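Local coordinates for protein probable 3-hydroxyisobutyrate dehydrogenase (PDB 3OBB) that catalyses the NAD-dependent oxidation of L-serine and methyl-L-serine, with low activity toward beta-hydroxyisobutyrate, and works as a homotetramer built as a dimer of dimers, at residues I9-M14 against S37-L42; A16-N21 against L135-G140; S48-R51 against D55-Q58; S65-S70 against E74-D79; A25-N30 against F153-R158. All blocks are in the same frame, centred on the assembly; numbering follows the deposited sequence.

Contact 1. Residues I9-M14 against S37-L42; sequences IGLGHM and SAVDGL. With ACT (acetate ion), chain B; EDO (1,2-ethanediol), chain E.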
# COMPACT_ATOMS: atom_id res chain seq x y z
N ILE A 9 -9.60 -34.20 17.90
CA ILE A 9 -9.70 -33.09 18.82
C ILE A 9 -10.07 -31.83 18.02
O ILE A 9 -9.34 -31.41 17.11
CB ILE A 9 -8.39 -32.94 19.67
CG1 ILE A 9 -8.21 -34.16 20.59
CG2 ILE A 9 -8.41 -31.69 20.53
CD1 ILE A 9 -7.08 -35.07 20.17
N GLY A 10 -11.23 -31.26 18.33
CA GLY A 10 -11.67 -30.03 17.67
C GLY A 10 -12.79 -30.36 16.71
O GLY A 10 -12.56 -30.94 15.65
N LEU A 11 -14.01 -29.99 17.11
CA LEU A 11 -15.20 -30.22 16.31
C LEU A 11 -15.91 -28.90 15.93
O LEU A 11 -17.13 -28.77 16.06
CB LEU A 11 -16.15 -31.18 17.03
CG LEU A 11 -15.58 -32.49 17.60
CD1 LEU A 11 -16.59 -33.10 18.59
CD2 LEU A 11 -15.22 -33.45 16.50
N GLY A 12 -15.14 -27.94 15.44
CA GLY A 12 -15.72 -26.68 15.04
C GLY A 12 -16.24 -26.80 13.61
O GLY A 12 -16.59 -27.90 13.14
N HIS A 13 -16.28 -25.65 12.94
CA HIS A 13 -16.79 -25.48 11.59
C HIS A 13 -16.24 -26.51 10.61
O HIS A 13 -16.97 -27.07 9.79
CB HIS A 13 -16.38 -24.07 11.11
CG HIS A 13 -17.35 -23.44 10.16
ND1 HIS A 13 -16.94 -22.72 9.05
CD2 HIS A 13 -18.71 -23.40 10.17
CE1 HIS A 13 -18.00 -22.26 8.41
NE2 HIS A 13 -19.09 -22.65 9.07
N MSE A 14 -14.93 -26.72 10.70
CA MSE A 14 -14.23 -27.64 9.85
C MSE A 14 -14.07 -29.01 10.51
O MSE A 14 -14.24 -30.05 9.84
CB MSE A 14 -12.88 -27.04 9.49
CG MSE A 14 -12.99 -25.67 8.82
SE MSE A 14 -13.74 -25.82 7.05
CE MSE A 14 -12.21 -26.64 6.15
N SER A 37 -22.52 -29.53 22.41
CA SER A 37 -23.39 -29.77 21.27
C SER A 37 -22.57 -30.23 20.05
O SER A 37 -23.01 -31.12 19.31
CB SER A 37 -24.27 -28.52 20.96
OG SER A 37 -23.49 -27.40 20.52
N ALA A 38 -21.38 -29.64 19.84
CA ALA A 38 -20.46 -30.12 18.79
C ALA A 38 -20.09 -31.61 19.00
O ALA A 38 -20.10 -32.41 18.05
CB ALA A 38 -19.19 -29.25 18.70
N VAL A 39 -19.81 -31.97 20.25
CA VAL A 39 -19.55 -33.36 20.61
C VAL A 39 -20.80 -34.22 20.34
O VAL A 39 -20.69 -35.30 19.74
CB VAL A 39 -19.07 -33.48 22.09
CG1 VAL A 39 -19.03 -34.94 22.53
CG2 VAL A 39 -17.70 -32.84 22.30
N ASP A 40 -21.97 -33.77 20.78
CA ASP A 40 -23.21 -34.56 20.63
C ASP A 40 -23.55 -34.85 19.18
O ASP A 40 -24.03 -35.92 18.86
CB ASP A 40 -24.40 -33.86 21.28
CG ASP A 40 -24.26 -33.70 22.77
OD1 ASP A 40 -23.63 -34.56 23.45
OD2 ASP A 40 -24.81 -32.69 23.24
N GLY A 41 -23.28 -33.89 18.32
CA GLY A 41 -23.43 -34.05 16.87
C GLY A 41 -22.64 -35.24 16.34
O GLY A 41 -23.13 -36.04 15.56
N LEU A 42 -21.40 -35.36 16.80
CA LEU A 42 -20.54 -36.46 16.39
C LEU A 42 -20.98 -37.75 17.04
O LEU A 42 -20.95 -38.77 16.39
CB LEU A 42 -19.05 -36.16 16.70
CG LEU A 42 -18.17 -35.67 15.54
CD1 LEU A 42 -17.97 -36.78 14.52
CD2 LEU A 42 -18.77 -34.41 14.88
C ACT B . -13.63 -22.01 7.75
O ACT B . -14.33 -21.52 6.82
OXT ACT B . -14.24 -22.27 8.82
CH3 ACT B . -12.16 -22.26 7.58
C1 EDO E . -16.89 -22.78 16.00
O1 EDO E . -17.98 -23.24 15.17
C2 EDO E . -15.71 -22.30 15.15
O2 EDO E . -15.16 -23.32 14.30

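Contact 2. Residues A16-N21 against L135-G140; sequences APMATN and LTFMVG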
# COMPACT_ATOMS: atom_id res chain seq x y z
N ALA A 16 -15.90 -30.70 12.79
CA ALA A 16 -17.09 -31.57 12.81
C ALA A 16 -17.31 -32.35 11.50
O ALA A 16 -17.36 -33.59 11.55
CB ALA A 16 -18.36 -30.78 13.21
N PRO A 17 -17.43 -31.67 10.36
CA PRO A 17 -17.66 -32.46 9.14
C PRO A 17 -16.47 -33.34 8.73
O PRO A 17 -16.68 -34.40 8.16
CB PRO A 17 -17.97 -31.41 8.05
CG PRO A 17 -17.39 -30.14 8.55
CD PRO A 17 -17.41 -30.22 10.08
N MSE A 18 -15.25 -32.90 9.01
CA MSE A 18 -14.06 -33.73 8.76
C MSE A 18 -14.11 -35.02 9.58
O MSE A 18 -13.87 -36.09 9.05
CB MSE A 18 -12.76 -32.97 9.06
CG MSE A 18 -12.51 -31.75 8.17
SE MSE A 18 -11.03 -30.66 8.85
CE MSE A 18 -9.65 -32.04 8.69
N ALA A 19 -14.45 -34.91 10.87
CA ALA A 19 -14.52 -36.08 11.74
C ALA A 19 -15.71 -36.96 11.36
O ALA A 19 -15.63 -38.18 11.40
CB ALA A 19 -14.60 -35.68 13.21
N THR A 20 -16.81 -36.32 10.94
CA THR A 20 -17.98 -37.06 10.46
C THR A 20 -17.64 -37.85 9.22
O THR A 20 -18.07 -38.99 9.10
CB THR A 20 -19.18 -36.12 10.17
OG1 THR A 20 -19.47 -35.40 11.37
CG2 THR A 20 -20.42 -36.91 9.72
N ASN A 21 -16.86 -37.25 8.31
CA ASN A 21 -16.41 -37.99 7.13
C ASN A 21 -15.56 -39.22 7.41
O ASN A 21 -15.71 -40.25 6.72
CB ASN A 21 -15.72 -37.09 6.11
CG ASN A 21 -16.71 -36.34 5.31
OD1 ASN A 21 -17.71 -36.92 4.88
ND2 ASN A 21 -16.50 -35.04 5.15
N LEU A 135 -11.75 -31.58 0.47
CA LEU A 135 -10.73 -30.66 0.97
C LEU A 135 -9.38 -30.88 0.30
O LEU A 135 -9.03 -31.98 -0.08
CB LEU A 135 -10.56 -30.87 2.48
CG LEU A 135 -11.68 -30.43 3.40
CD1 LEU A 135 -11.33 -30.83 4.84
CD2 LEU A 135 -11.93 -28.93 3.25
N THR A 136 -8.60 -29.83 0.18
CA THR A 136 -7.19 -30.09 -0.15
C THR A 136 -6.34 -30.06 1.10
O THR A 136 -6.56 -29.25 1.99
CB THR A 136 -6.63 -29.32 -1.41
OG1 THR A 136 -5.32 -28.72 -1.14
CG2 THR A 136 -7.59 -28.33 -1.91
N PHE A 137 -5.43 -31.00 1.20
CA PHE A 137 -4.51 -31.00 2.29
C PHE A 137 -3.19 -30.55 1.78
O PHE A 137 -2.78 -30.94 0.68
CB PHE A 137 -4.40 -32.40 2.89
CG PHE A 137 -5.62 -32.83 3.65
CD1 PHE A 137 -6.67 -33.47 2.99
CD2 PHE A 137 -5.72 -32.60 5.02
CE1 PHE A 137 -7.79 -33.90 3.67
CE2 PHE A 137 -6.84 -33.01 5.73
CZ PHE A 137 -7.89 -33.68 5.06
N MSE A 138 -2.51 -29.75 2.58
CA MSE A 138 -1.15 -29.30 2.28
C MSE A 138 -0.24 -29.77 3.40
O MSE A 138 -0.35 -29.34 4.54
CB MSE A 138 -1.10 -27.79 2.13
CG MSE A 138 -2.03 -27.29 1.04
SE MSE A 138 -2.13 -25.36 1.02
CE MSE A 138 -3.43 -25.11 -0.41
N VAL A 139 0.65 -30.69 3.06
CA VAL A 139 1.24 -31.57 4.06
C VAL A 139 2.74 -31.35 4.17
O VAL A 139 3.45 -31.47 3.17
CB VAL A 139 0.94 -33.03 3.69
CG1 VAL A 139 1.61 -34.00 4.63
CG2 VAL A 139 -0.56 -33.25 3.66
N GLY A 140 3.21 -31.05 5.37
CA GLY A 140 4.64 -31.07 5.68
C GLY A 140 4.99 -32.26 6.57
O GLY A 140 4.20 -32.65 7.42

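Contact 3. Residues S48-R51 against D55-Q58; sequences SAAR and DAVQ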
# COMPACT_ATOMS: atom_id res chain seq x y z
N SER A 48 -17.73 -42.05 19.69
CA SER A 48 -17.76 -42.08 21.15
C SER A 48 -17.20 -40.76 21.66
O SER A 48 -16.30 -40.18 21.04
CB SER A 48 -16.96 -43.27 21.74
OG SER A 48 -16.81 -44.32 20.80
N ALA A 49 -17.75 -40.27 22.77
CA ALA A 49 -17.31 -39.03 23.36
C ALA A 49 -16.20 -39.32 24.34
O ALA A 49 -16.26 -40.25 25.12
CB ALA A 49 -18.46 -38.31 24.07
N ALA A 50 -15.16 -38.51 24.27
CA ALA A 50 -14.08 -38.65 25.23
C ALA A 50 -14.26 -37.58 26.30
O ALA A 50 -14.92 -36.57 26.06
CB ALA A 50 -12.75 -38.50 24.53
N ARG A 51 -13.68 -37.82 27.46
CA ARG A 51 -13.68 -36.90 28.60
C ARG A 51 -12.90 -35.62 28.34
O ARG A 51 -13.18 -34.58 28.94
CB ARG A 51 -13.00 -37.59 29.77
CG ARG A 51 -13.88 -38.47 30.60
CD ARG A 51 -13.02 -39.54 31.26
NE ARG A 51 -13.36 -39.79 32.64
CZ ARG A 51 -14.55 -40.20 33.08
NH1 ARG A 51 -15.55 -40.34 32.22
NH2 ARG A 51 -14.74 -40.42 34.39
N ASP A 55 -7.79 -37.86 27.44
CA ASP A 55 -8.56 -39.11 27.48
C ASP A 55 -8.74 -39.76 26.11
O ASP A 55 -8.67 -41.01 25.99
CB ASP A 55 -9.92 -38.92 28.15
CG ASP A 55 -10.75 -40.21 28.19
OD1 ASP A 55 -10.37 -41.16 28.91
OD2 ASP A 55 -11.80 -40.26 27.50
N ALA A 56 -8.95 -38.90 25.09
CA ALA A 56 -9.28 -39.31 23.72
C ALA A 56 -8.17 -40.12 23.07
O ALA A 56 -8.40 -41.27 22.60
CB ALA A 56 -9.59 -38.07 22.87
N VAL A 57 -6.96 -39.51 23.07
CA VAL A 57 -5.75 -40.14 22.52
C VAL A 57 -5.37 -41.44 23.26
O VAL A 57 -4.56 -42.22 22.75
CB VAL A 57 -4.54 -39.16 22.52
CG1 VAL A 57 -4.98 -37.75 22.05
CG2 VAL A 57 -3.86 -39.09 23.90
N GLN A 58 -5.95 -41.68 24.43
CA GLN A 58 -5.58 -42.85 25.23
C GLN A 58 -6.11 -44.22 24.76
O GLN A 58 -6.27 -45.12 25.57
CB GLN A 58 -5.85 -42.61 26.73
CG GLN A 58 -4.94 -41.57 27.42
CD GLN A 58 -3.45 -41.95 27.45
OE1 GLN A 58 -2.95 -42.50 28.44
NE2 GLN A 58 -2.73 -41.64 26.36

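Contact 4. Residues S65-S70 against E74-D79; sequences SMLPAS and EGLYLD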
# COMPACT_ATOMS: atom_id res chain seq x y z
N SER A 65 -5.94 -33.29 15.10
CA SER A 65 -6.51 -32.09 15.68
C SER A 65 -6.96 -31.10 14.59
O SER A 65 -6.47 -31.13 13.45
CB SER A 65 -5.60 -31.43 16.74
OG SER A 65 -4.24 -31.34 16.35
N MSE A 66 -7.90 -30.23 14.96
CA MSE A 66 -8.40 -29.18 14.08
C MSE A 66 -9.02 -28.13 14.99
O MSE A 66 -10.20 -28.21 15.34
CB MSE A 66 -9.40 -29.78 13.07
CG MSE A 66 -10.20 -28.79 12.22
SE MSE A 66 -9.22 -27.29 11.48
CE MSE A 66 -9.85 -25.92 12.64
N LEU A 67 -8.22 -27.15 15.39
CA LEU A 67 -8.64 -26.14 16.36
C LEU A 67 -8.55 -24.71 15.79
O LEU A 67 -7.79 -24.46 14.83
CB LEU A 67 -7.80 -26.25 17.65
CG LEU A 67 -7.77 -27.59 18.39
CD1 LEU A 67 -6.62 -27.64 19.38
CD2 LEU A 67 -9.09 -27.88 19.09
N PRO A 68 -9.31 -23.76 16.37
CA PRO A 68 -9.32 -22.40 15.80
C PRO A 68 -8.07 -21.51 16.06
O PRO A 68 -7.73 -20.70 15.17
CB PRO A 68 -10.60 -21.79 16.39
CG PRO A 68 -11.28 -22.92 17.16
CD PRO A 68 -10.22 -23.86 17.51
N ALA A 69 -7.38 -21.65 17.20
CA ALA A 69 -6.26 -20.74 17.51
C ALA A 69 -4.82 -21.31 17.44
O ALA A 69 -4.54 -22.42 17.92
CB ALA A 69 -6.50 -20.01 18.84
N SER A 70 -3.92 -20.52 16.85
CA SER A 70 -2.47 -20.82 16.71
C SER A 70 -1.74 -21.06 18.07
O SER A 70 -0.90 -21.98 18.19
CB SER A 70 -1.77 -19.72 15.85
OG SER A 70 -0.45 -20.06 15.41
N GLU A 74 -0.55 -25.05 20.24
CA GLU A 74 0.82 -25.27 20.65
C GLU A 74 0.83 -25.51 22.14
O GLU A 74 1.40 -26.48 22.61
CB GLU A 74 1.65 -24.06 20.26
CG GLU A 74 3.11 -24.32 20.13
CD GLU A 74 3.86 -23.03 20.09
OE1 GLU A 74 3.98 -22.44 19.00
OE2 GLU A 74 4.31 -22.59 21.17
N GLY A 75 0.15 -24.64 22.88
CA GLY A 75 -0.09 -24.82 24.31
C GLY A 75 -0.75 -26.14 24.69
O GLY A 75 -0.50 -26.66 25.78
N LEU A 76 -1.59 -26.68 23.81
CA LEU A 76 -2.22 -27.98 24.03
C LEU A 76 -1.22 -29.13 23.94
O LEU A 76 -1.17 -29.98 24.82
CB LEU A 76 -3.35 -28.22 23.03
CG LEU A 76 -4.09 -29.56 23.10
CD1 LEU A 76 -5.08 -29.55 24.23
CD2 LEU A 76 -4.79 -29.85 21.78
N TYR A 77 -0.43 -29.14 22.86
CA TYR A 77 0.49 -30.24 22.58
C TYR A 77 1.80 -30.21 23.36
O TYR A 77 2.41 -31.26 23.54
CB TYR A 77 0.86 -30.25 21.09
CG TYR A 77 -0.10 -30.98 20.19
CD1 TYR A 77 -1.02 -30.28 19.43
CD2 TYR A 77 -0.06 -32.37 20.08
CE1 TYR A 77 -1.89 -30.93 18.58
CE2 TYR A 77 -0.92 -33.04 19.24
CZ TYR A 77 -1.85 -32.31 18.48
OH TYR A 77 -2.73 -32.94 17.64
N LEU A 78 2.24 -29.03 23.78
CA LEU A 78 3.62 -28.79 24.20
C LEU A 78 3.85 -28.55 25.70
O LEU A 78 4.95 -28.82 26.21
CB LEU A 78 4.21 -27.61 23.41
CG LEU A 78 4.64 -27.84 21.96
CD1 LEU A 78 5.45 -26.66 21.44
CD2 LEU A 78 5.46 -29.10 21.84
N ASP A 79 2.82 -28.07 26.39
CA ASP A 79 2.99 -27.45 27.71
C ASP A 79 3.63 -28.25 28.85
O ASP A 79 3.83 -27.68 29.93
CB ASP A 79 1.68 -26.82 28.19
CG ASP A 79 1.45 -25.42 27.62
OD1 ASP A 79 2.17 -25.02 26.68
OD2 ASP A 79 0.53 -24.72 28.12

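Contact 5. Residues A25-N30 against F153-R158; sequences AGYLLN and FEAMGR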
# COMPACT_ATOMS: atom_id res chain seq x y z
N ALA A 25 -16.47 -43.09 6.39
CA ALA A 25 -15.42 -43.98 5.87
C ALA A 25 -15.22 -45.27 6.71
O ALA A 25 -14.53 -46.17 6.27
CB ALA A 25 -14.12 -43.23 5.76
N GLY A 26 -15.79 -45.34 7.90
CA GLY A 26 -15.75 -46.57 8.69
C GLY A 26 -14.74 -46.59 9.82
O GLY A 26 -14.55 -47.63 10.45
N TYR A 27 -14.07 -45.48 10.09
CA TYR A 27 -13.19 -45.42 11.26
C TYR A 27 -13.98 -45.32 12.56
O TYR A 27 -15.14 -44.88 12.56
CB TYR A 27 -12.21 -44.27 11.14
CG TYR A 27 -11.29 -44.44 9.96
CD1 TYR A 27 -11.57 -43.81 8.74
CD2 TYR A 27 -10.17 -45.27 10.04
CE1 TYR A 27 -10.74 -44.00 7.63
CE2 TYR A 27 -9.33 -45.44 8.94
CZ TYR A 27 -9.63 -44.81 7.75
OH TYR A 27 -8.81 -45.01 6.69
N LEU A 28 -13.36 -45.76 13.65
CA LEU A 28 -13.88 -45.56 15.00
C LEU A 28 -13.25 -44.29 15.56
O LEU A 28 -12.01 -44.14 15.55
CB LEU A 28 -13.53 -46.75 15.91
CG LEU A 28 -13.79 -48.13 15.33
CD1 LEU A 28 -13.42 -49.19 16.34
CD2 LEU A 28 -15.24 -48.27 14.92
N LEU A 29 -14.08 -43.37 16.04
CA LEU A 29 -13.54 -42.13 16.57
C LEU A 29 -13.93 -41.94 18.02
O LEU A 29 -15.07 -42.17 18.38
CB LEU A 29 -14.04 -40.91 15.76
CG LEU A 29 -13.92 -40.69 14.23
CD1 LEU A 29 -13.72 -39.20 13.98
CD2 LEU A 29 -12.84 -41.45 13.52
N ASN A 30 -12.95 -41.53 18.83
CA ASN A 30 -13.23 -40.85 20.09
C ASN A 30 -13.04 -39.38 19.84
O ASN A 30 -12.02 -38.98 19.29
CB ASN A 30 -12.26 -41.29 21.20
CG ASN A 30 -12.14 -42.78 21.31
OD1 ASN A 30 -11.03 -43.33 21.27
ND2 ASN A 30 -13.28 -43.46 21.44
N PHE A 153 -6.57 -39.00 4.75
CA PHE A 153 -6.67 -37.79 3.92
C PHE A 153 -7.63 -38.02 2.78
O PHE A 153 -8.41 -37.14 2.44
CB PHE A 153 -5.31 -37.44 3.34
CG PHE A 153 -4.33 -36.91 4.33
CD1 PHE A 153 -2.98 -37.25 4.25
CD2 PHE A 153 -4.74 -36.07 5.35
CE1 PHE A 153 -2.05 -36.73 5.15
CE2 PHE A 153 -3.82 -35.56 6.27
CZ PHE A 153 -2.46 -35.90 6.16
N GLU A 154 -7.55 -39.20 2.16
CA GLU A 154 -8.49 -39.60 1.12
C GLU A 154 -9.94 -39.71 1.59
O GLU A 154 -10.86 -39.53 0.80
CB GLU A 154 -8.03 -40.90 0.48
CG GLU A 154 -6.67 -40.76 -0.16
CD GLU A 154 -6.31 -41.92 -1.03
OE1 GLU A 154 -7.02 -42.94 -0.98
OE2 GLU A 154 -5.31 -41.80 -1.78
N ALA A 155 -10.15 -39.97 2.87
CA ALA A 155 -11.49 -40.01 3.41
C ALA A 155 -12.05 -38.59 3.63
O ALA A 155 -13.25 -38.36 3.48
CB ALA A 155 -11.49 -40.78 4.71
N MSE A 156 -11.17 -37.66 4.01
CA MSE A 156 -11.61 -36.30 4.34
C MSE A 156 -11.47 -35.30 3.19
O MSE A 156 -12.02 -34.19 3.26
CB MSE A 156 -10.87 -35.75 5.56
CG MSE A 156 -11.26 -36.37 6.91
SE MSE A 156 -10.00 -35.71 8.29
CE MSE A 156 -8.33 -36.54 7.68
N GLY A 157 -10.77 -35.70 2.14
CA GLY A 157 -10.32 -34.74 1.14
C GLY A 157 -10.08 -35.31 -0.24
O GLY A 157 -10.37 -36.48 -0.49
N ARG A 158 -9.60 -34.46 -1.15
CA ARG A 158 -9.41 -34.87 -2.53
C ARG A 158 -7.98 -34.61 -3.00
O ARG A 158 -7.26 -35.57 -3.23
CB ARG A 158 -10.47 -34.27 -3.45
CG ARG A 158 -10.18 -34.47 -4.96
CD ARG A 158 -11.47 -34.59 -5.78
NE ARG A 158 -12.19 -33.31 -5.90
CZ ARG A 158 -13.50 -33.21 -6.12
NH1 ARG A 158 -14.06 -32.00 -6.20
NH2 ARG A 158 -14.25 -34.30 -6.25

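Contact 1. Residues I9-M14 against S37-L42
Leu-11 and Ala-38 bring the two backbones nearest, their CA atoms 5.8 Å apart, where the loop 9-14 passes the side of the helix that carries 37-42. Leu-11 carries the whole contact from the loop side. Its CG stands beside the backbone N and anti to the carbonyl carbon (chi1 -49°), and the two methyls spread over different residues of the helix. Leu-11 CD1 lies against the helix backbone, 3.6 Å from Val-39 CA, and also meets the CG2 branch of Val-39. The other methyl, Leu-11 CD2, reaches Leu-42 CG at 3.8 Å, the two leucine side chains slanting across one another. Ala-38, small and turned toward the loop, lets the main chain come close: its CB is 3.4 Å from Leu-11 O. The loop is the glycine-rich turn of a Rossmann fold, with Gly-10, at a positive phi of 107°, and Gly-12 as the first two glycines of a GxGxxG sequence, and all of 9-14 belongs to the NAD(+) site. Farther along, His-13 N donates an almost straight bond to O2 of an ethanediol, 2.9 Å long, and His-13 ND1 binds an acetate oxygen, OXT, at 2.7 Å; both small molecules probably come from the crystallisation liquor. Asp-33 OD1 accepts from the backbone N of Leu-11.

Contact 2. Residues A16-N21 against L135-G140
Met-18, a selenomethionine, meets Leu-135 and Phe-137 at successive points along its chain. Its CG is 3.7 Å from Leu-135 CD1, and the same methyl of Leu-135 also lies near the selenium, with the two side chains crossing at about a right angle. A bend about the CG-SE bond (chi3 61°) carries the terminal CE to the Phe-137 ring, 4.2 Å from CE2. That methyl approaches the ring obliquely, and the two side chains extend from opposite directions. The contact is wholly apolar and buried.

In the next shell, Ala-130 touches both Met-18 and Leu-135, Met-156 packs on Met-18 and Phe-137, and the rings of Phe-137 and Phe-153 meet with their planes at about 45°. Asn-21 ND2, on the same helix as Met-18, is bound to Ala-131 O, a polar tie to the helix 127-132.

Helix 15-24, which follows the glycine-rich turn and belongs to the NAD(+) site, thus packs against strand 135-140, which runs antiparallel to 117-124 and parallel to 159-164, while helices 127-132 and 143-156 also pack on the junction, through Ala-130 and Met-156.

Contact 3. Residues S48-R51 against D55-Q58
Asp-55 turns its carboxylate back over the start of the Arg-51 side chain, so the two side chains slant past each other instead of meeting by their charged groups. With CG anti to its own backbone N (chi1 179°), Asp-55 places OD2 3.1 Å from Arg-51 N. The N-H points nearly straight at the oxygen (164°) but arrives from above the carboxylate plane. The same oxygen lies 3.6 Å from Ala-50 CB, so one carboxylate oxygen spans two consecutive residues. Arg-51 CB packs on Asp-55 CB at 3.7 Å, and its CD passes beside OD1. The guanidinium and carboxylate planes are 54° apart, and Arg-51 NE stays 5.0 Å from Asp-55 OD1; any attraction between these opposite charges is therefore probably diffuse, and it is the backbone N-H that engages the acid. Beside the polar bond, the CB methyls of Ala-50 and the buried Ala-56 meet at 3.6 Å.

This compact strand-to-helix turn lies at the 48-49 edge, within the chain, of the sheet of the Rossmann-type NAD-binding domain. Strand 48-49 pairs with strand 28-32, Ala-49 packs on helix 36-44, and helix 53-57 lays Ala-56 and Val-57 on Ala-7 and Ile-9 of strand 5-9.

Contact 4. Residues S65-S70 against E74-D79
This is a mixed polar and apolar contact in a strand-loop-helix corner of the dinucleotide-binding domain, where the loop leaving strand 62-65 is held against the helix it leads into. Its polar part joins Ser-65 to Tyr-77: Tyr-77 OH donates to Ser-65 OG across 2.6 Å, with the serine oxygen at the edge of the ring and in its plane. Ser-65 OG sits between its backbone N and carbonyl carbon (chi1 45°), which directs it to the phenol and leaves Ser-65 CB 3.4 Å from Tyr-77 OH. Glu-95 OE1 also bonds to Ser-65 OG, so the buried hydroxyl has two partners. The apolar part is a single meeting of branches: Leu-67 CD1 and Leu-76 CD2 are 3.7 Å apart, and the two leucines cross nearly at right angles.

Glu-74 CB lies 3.9 Å from Ser-70 O, one helical turn back, while its carboxylate is held elsewhere, OE1 by Ser-103 OG and OE2 by a salt bridge to Lys-106. Pro-68 is part of the NAD(+) site, and Leu-67 probably is too.

Ala-69 is the N-cap residue of helix 70-78, which rests on helix 101-112 through Glu-74 and Leu-78. Tyr-77 bears on Val-93 and Glu-95 of strand 92-95, while Leu-67 packs on Ile-9 of strand 5-9.

Contact 5. Residues A25-N30 against F153-R158
Ala-25 and Ala-155 form the heart of a contact that is apolar throughout, their CB methyls 3.7 Å apart and pointed at one another. Tyr-27 adds a lighter touch to the same methyl: its CE1 lies 4.4 Å from Ala-155 CB, which sits at the rim of the ring, near the ring plane. One methyl of the second segment is thus met by two residues of the first, and its small size allows the chains to approach to 6.1 Å between the CA atoms of Ala-25 and Ala-155. Leu-22, from the helix before Ala-25, also packs on Ala-155, while Pro-151 and Leu-152 give the tyrosine further apolar company.

The polar bonds nearby do not pass between the two segments. Gly-26 closes helix 15-24 in a Schellman motif: it has a positive phi (103°), and two bonds run back into the last turn. The phenol of Tyr-27 looks outside the contact, its OH making a weak bond to Lys-4 NZ.

Beyond the turn, strand 28-32 pairs with strand 5-9 and with strand 48-49. Strand 5-9, helix 15-24 and the parallel neighbouring strand 28-32 form the opening beta-alpha-beta crossover of the Rossmann fold, here touched at its helix-to-strand turn by the end of helix 143-156.

How the contacts relate
From the N terminus, contact 1 closes a loop holding helix 15-24 and strand 28-32, joining the glycine-rich turn after strand 5-9 to helix 36-44. Contacts 2 and 5 start inside that loop and close far beyond it, so both cross contact 1 and each other; they bring strand 135-140 and helix 143-156 to the first helix and the turn after it. Nested within both are contacts 3 and 4, two short local closures in series. Strand 48-49 of contact 3 pairs with strand 28-32 of contact 5, and the backbone of contact 4 bonds to Ile-9 of contact 1. Together they tie early and late parts of one Rossmann-type domain.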